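Local coordinates for putative uncharacterized protein (Desulfitobacterium hafniense, PDB 4JGI) that binds methylcobalamin through a Rossmann-like domain and probably serves as the corrinoid-carrying subunit of an O-demethylase system, at residues A[50-54]-A[196-200]; A[146-150]-A[179-183]. All coordinates share one frame; numbering follows the deposited sequence.

Contact 1. Residues A[50-54]-A[196-200]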
loop_
_atom_site.group_PDB
_atom_site.type_symbol
_atom_site.label_atom_id
_atom_site.label_comp_id
_atom_site.label_asym_id
_atom_site.label_seq_id
_atom_site.Cartn_x
_atom_site.Cartn_y
_atom_site.Cartn_z
ATOM N N GLY A 50 9.428 -3.306 5.937
ATOM C CA GLY A 50 9.848 -3.623 4.603
ATOM C C GLY A 50 11.338 -3.757 4.408
ATOM O O GLY A 50 11.771 -4.660 3.699
ATOM N N GLU A 51 12.097 -2.883 5.063
ATOM C CA GLU A 51 13.557 -2.954 4.966
ATOM C C GLU A 51 14.072 -4.315 5.535
ATOM O O GLU A 51 14.937 -4.972 4.989
ATOM C CB GLU A 51 14.177 -1.802 5.769
ATOM C CG GLU A 51 14.006 -0.467 5.060
ATOM C CD GLU A 51 14.313 0.772 5.903
ATOM O OE1 GLU A 51 14.792 0.671 7.064
ATOM O OE2 GLU A 51 14.081 1.880 5.383
ATOM N N ARG A 52 13.464 -4.747 6.635
ATOM C CA ARG A 52 13.776 -6.012 7.293
ATOM C C ARG A 52 13.371 -7.275 6.545
ATOM O O ARG A 52 14.005 -8.335 6.646
ATOM C CB ARG A 52 13.286 -5.984 8.748
ATOM C CG ARG A 52 13.907 -4.877 9.570
ATOM C CD ARG A 52 13.345 -4.743 10.933
ATOM N NE ARG A 52 13.758 -5.810 11.834
ATOM C CZ ARG A 52 13.473 -5.751 13.160
ATOM N NH1 ARG A 52 12.805 -4.701 13.664
ATOM N NH2 ARG A 52 13.837 -6.716 13.978
ATOM N N PHE A 53 12.323 -7.168 5.747
ATOM C CA PHE A 53 11.988 -8.190 4.791
ATOM C C PHE A 53 13.036 -8.232 3.646
ATOM O O PHE A 53 13.444 -9.329 3.262
ATOM C CB PHE A 53 10.586 -7.914 4.249
ATOM C CG PHE A 53 10.165 -8.872 3.183
ATOM C CD1 PHE A 53 9.652 -10.090 3.527
ATOM C CD2 PHE A 53 10.362 -8.598 1.827
ATOM C CE1 PHE A 53 9.294 -11.023 2.560
ATOM C CE2 PHE A 53 10.009 -9.487 0.851
ATOM C CZ PHE A 53 9.492 -10.708 1.211
ATOM N N ASP A 54 13.387 -7.081 3.135
ATOM C CA ASP A 54 14.291 -7.017 1.988
ATOM C C ASP A 54 15.673 -7.533 2.354
ATOM O O ASP A 54 16.317 -8.105 1.519
ATOM C CB ASP A 54 14.417 -5.609 1.386
ATOM C CG ASP A 54 13.211 -5.257 0.483
ATOM O OD1 ASP A 54 12.386 -6.170 0.101
ATOM O OD2 ASP A 54 13.083 -4.061 0.178
ATOM N N SER A 196 7.216 -1.893 -6.852
ATOM C CA SER A 196 7.530 -2.155 -5.413
ATOM C C SER A 196 8.492 -3.289 -5.234
ATOM O O SER A 196 8.310 -4.312 -5.872
ATOM C CB SER A 196 6.243 -2.413 -4.580
ATOM O OG SER A 196 5.358 -3.152 -5.346
ATOM N N THR A 197 9.330 -3.230 -4.199
ATOM C CA THR A 197 10.114 -4.463 -3.831
ATOM C C THR A 197 9.291 -5.465 -2.947
ATOM O O THR A 197 9.422 -6.692 -2.962
ATOM C CB THR A 197 11.409 -4.073 -3.108
ATOM O OG1 THR A 197 11.096 -3.310 -1.935
ATOM C CG2 THR A 197 12.308 -3.231 -4.067
ATOM N N ASN A 198 8.390 -4.891 -2.212
ATOM C CA ASN A 198 7.593 -5.579 -1.304
ATOM C C ASN A 198 6.468 -4.624 -0.964
ATOM O O ASN A 198 6.535 -3.428 -1.284
ATOM C CB ASN A 198 8.297 -6.103 -0.076
ATOM C CG ASN A 198 8.797 -5.013 0.804
ATOM O OD1 ASN A 198 8.007 -4.281 1.369
ATOM N ND2 ASN A 198 10.148 -4.885 0.932
ATOM N N ALA A 199 5.428 -5.123 -0.373
ATOM C CA ALA A 199 4.246 -4.369 -0.176
ATOM C C ALA A 199 4.446 -3.154 0.720
ATOM O O ALA A 199 3.811 -2.108 0.522
ATOM C CB ALA A 199 3.150 -5.233 0.400
ATOM N N ALA A 200 5.321 -3.288 1.700
ATOM C CA ALA A 200 5.582 -2.142 2.581
ATOM C C ALA A 200 6.353 -1.018 1.829
ATOM O O ALA A 200 6.033 0.168 2.014
ATOM C CB ALA A 200 6.334 -2.637 3.802
#
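Asn198 ND2 donates to Asp54 OD1 at 2.7 Å by a fairly straight bond. The acceptor lies in the amide plane of Asn198, but the donor meets the carboxylate from above its plane, 51° out of it. The other carboxylate oxygen, Asp54 OD2, takes a bond on its syn side from Thr197 OG1 at 3.0 Å. Asp54 therefore holds two consecutive residues, one with each oxygen. Asn198 ND2 also makes a weak bond to Gly50 O, which already accepts the helical bond from Asp54 N. On the other branch of the amide, OD1 takes a weak bond from Ala200 N and a hydrogen bond from Asp201 N. This makes Asn198 the N-cap of helix 199-209. The CG of Asn198 sits between its own N and carbonyl carbon (chi1 66°), which turns OD1 toward the N-H groups that open the helix. Here the last turn of helix 32-54, in the helical B12-binding domain, meets the Rossmann-like domain beside the cobalamin, whose O8R is bonded by Ala199 N. Replacing Asn198 by an alanine is likely to leave Asp54 OD1 without this donor, and the N-H groups of Ala200 and Asp201 without their side-chain acceptor. Packing completes the contact. Phe53 CD2 lies 3.8 Å from Asn198 CB, with ring and amide planes 75° apart. Ala200 CB rests on Gly50 CA at 3.7 Å, where a side chain on the glycine would clash.

Contact 2. Residues A[146-150]-A[179-183]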
loop_
_atom_site.group_PDB
_atom_site.type_symbol
_atom_site.label_atom_id
_atom_site.label_comp_id
_atom_site.label_asym_id
_atom_site.label_seq_id
_atom_site.Cartn_x
_atom_site.Cartn_y
_atom_site.Cartn_z
ATOM N N LEU A 146 -1.287 -2.205 -9.995
ATOM C CA LEU A 146 -1.457 -3.347 -10.837
ATOM C C LEU A 146 -0.515 -4.478 -10.380
ATOM O O LEU A 146 0.691 -4.258 -10.203
ATOM C CB LEU A 146 -1.152 -3.073 -12.298
ATOM C CG LEU A 146 -1.925 -1.902 -12.910
ATOM C CD1 LEU A 146 -1.425 -1.582 -14.320
ATOM C CD2 LEU A 146 -3.383 -2.085 -12.886
ATOM N N SER A 147 -1.090 -5.662 -10.197
ATOM C CA SER A 147 -0.376 -6.901 -9.823
ATOM C C SER A 147 -0.365 -7.916 -10.961
ATOM O O SER A 147 -1.365 -8.098 -11.600
ATOM C CB SER A 147 -1.028 -7.499 -8.529
ATOM O OG SER A 147 -0.241 -8.564 -7.953
ATOM N N GLY A 148 0.747 -8.596 -11.085
ATOM C CA GLY A 148 0.819 -9.700 -12.000
ATOM C C GLY A 148 2.132 -10.403 -11.926
ATOM O O GLY A 148 3.145 -9.840 -11.486
ATOM N N VAL A 149 2.130 -11.629 -12.491
ATOM C CA VAL A 149 3.357 -12.404 -12.590
ATOM C C VAL A 149 3.567 -13.026 -13.970
ATOM O O VAL A 149 4.690 -12.948 -14.515
ATOM C CB VAL A 149 3.492 -13.499 -11.487
ATOM C CG1 VAL A 149 2.201 -14.210 -11.350
ATOM C CG2 VAL A 149 4.593 -14.518 -11.867
ATOM N N LEU A 150 2.568 -13.605 -14.546
ATOM C CA LEU A 150 2.762 -14.250 -15.856
ATOM C C LEU A 150 3.137 -13.195 -16.908
ATOM O O LEU A 150 2.752 -12.030 -16.820
ATOM C CB LEU A 150 1.484 -14.899 -16.285
ATOM C CG LEU A 150 0.914 -16.003 -15.362
ATOM C CD1 LEU A 150 -0.199 -16.770 -16.054
ATOM C CD2 LEU A 150 2.001 -16.899 -14.849
ATOM N N GLY A 179 4.361 -7.556 -8.037
ATOM C CA GLY A 179 4.212 -8.974 -8.400
ATOM C C GLY A 179 5.573 -9.655 -8.427
ATOM O O GLY A 179 6.638 -9.029 -8.418
ATOM N N VAL A 180 5.539 -10.986 -8.461
ATOM C CA VAL A 180 6.775 -11.763 -8.403
ATOM C C VAL A 180 7.974 -11.287 -9.243
ATOM O O VAL A 180 9.036 -11.102 -8.725
ATOM C CB VAL A 180 6.494 -13.255 -8.617
ATOM C CG1 VAL A 180 7.800 -13.995 -8.814
ATOM C CG2 VAL A 180 5.718 -13.825 -7.414
ATOM N N PRO A 181 7.757 -10.912 -10.525
ATOM C CA PRO A 181 8.880 -10.634 -11.432
ATOM C C PRO A 181 9.156 -9.156 -11.675
ATOM O O PRO A 181 9.983 -8.828 -12.535
ATOM C CB PRO A 181 8.392 -11.272 -12.713
ATOM C CG PRO A 181 6.934 -10.969 -12.694
ATOM C CD PRO A 181 6.508 -11.029 -11.271
ATOM N N VAL A 182 8.499 -8.251 -10.941
ATOM C CA VAL A 182 8.584 -6.850 -11.341
ATOM C C VAL A 182 9.963 -6.289 -10.929
ATOM O O VAL A 182 10.551 -6.650 -9.915
ATOM C CB VAL A 182 7.438 -5.953 -10.781
ATOM C CG1 VAL A 182 6.096 -6.487 -11.336
ATOM C CG2 VAL A 182 7.560 -5.830 -9.264
ATOM N N ASN A 183 10.472 -5.389 -11.728
ATOM C CA ASN A 183 11.743 -4.707 -11.483
ATOM C C ASN A 183 11.759 -3.536 -12.404
ATOM O O ASN A 183 10.717 -3.271 -13.086
ATOM C CB ASN A 183 12.890 -5.647 -11.782
ATOM C CG ASN A 183 12.882 -6.204 -13.230
ATOM O OD1 ASN A 183 12.429 -5.566 -14.184
ATOM N ND2 ASN A 183 13.401 -7.427 -13.380
#
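Val149 and Val180 lie side by side and point the same way, with Val149 CG2 4.0 Å from Val180 CB. That methyl is anti to the backbone N of Val149, and its place there lets it meet the neighbouring valine. Pro181 comes across Val149 at about a right angle. Pro181 CD is 3.9 Å from Val149 CB, and Pro181 CG is 3.5 Å from Val149 O. The ring thus bears on both the side chain and the backbone of one residue. No hydrogen bond joins the two segments. Instead Gly179 CA points a hydrogen at Gly148 O, 3.4 Å away, with an angle of 162° at the hydrogen. A side chain on Gly179 would run into that oxygen and into the carbonyl before it. Gly179 O accepts from Val182 N and closes a type I beta turn. Val149 also touches His102, the axial ligand of the cobalt, while Asp100 accepts from Val149 N and Leu150 N. Ser147 OG is bonded to N3B of the cobalamin, and Gly179 N makes a weak bond to its O7R. Loops following adjacent parallel strands, 143-147 and 174-178, here line the cofactor site at the C-terminal edge of the parallel sheet in a Rossmann-like B12-binding domain.

In the N-terminal helical domain, 50-54 ends helix 32-54 and helix 60-77 comes next; then the parallel sheet begins. Strand 143-147 ends within 146-150. At 179-183 contact 2 closes a short loop that holds helix 151-166 and strand 174-178, the later part of a beta-alpha-beta crossover. The chain goes on through helix 184-190 and strand 194-195 to 196-200, where contact 1 closes a much longer loop that contains the whole of contact 2. Contact 1 ties the two domains together, while contact 2 joins neighbouring loops of one domain. Their centres are 14 Å apart. They touch where Val182 CG2 packs against Ser196 O at 3.8 Å, and both border the cobalamin.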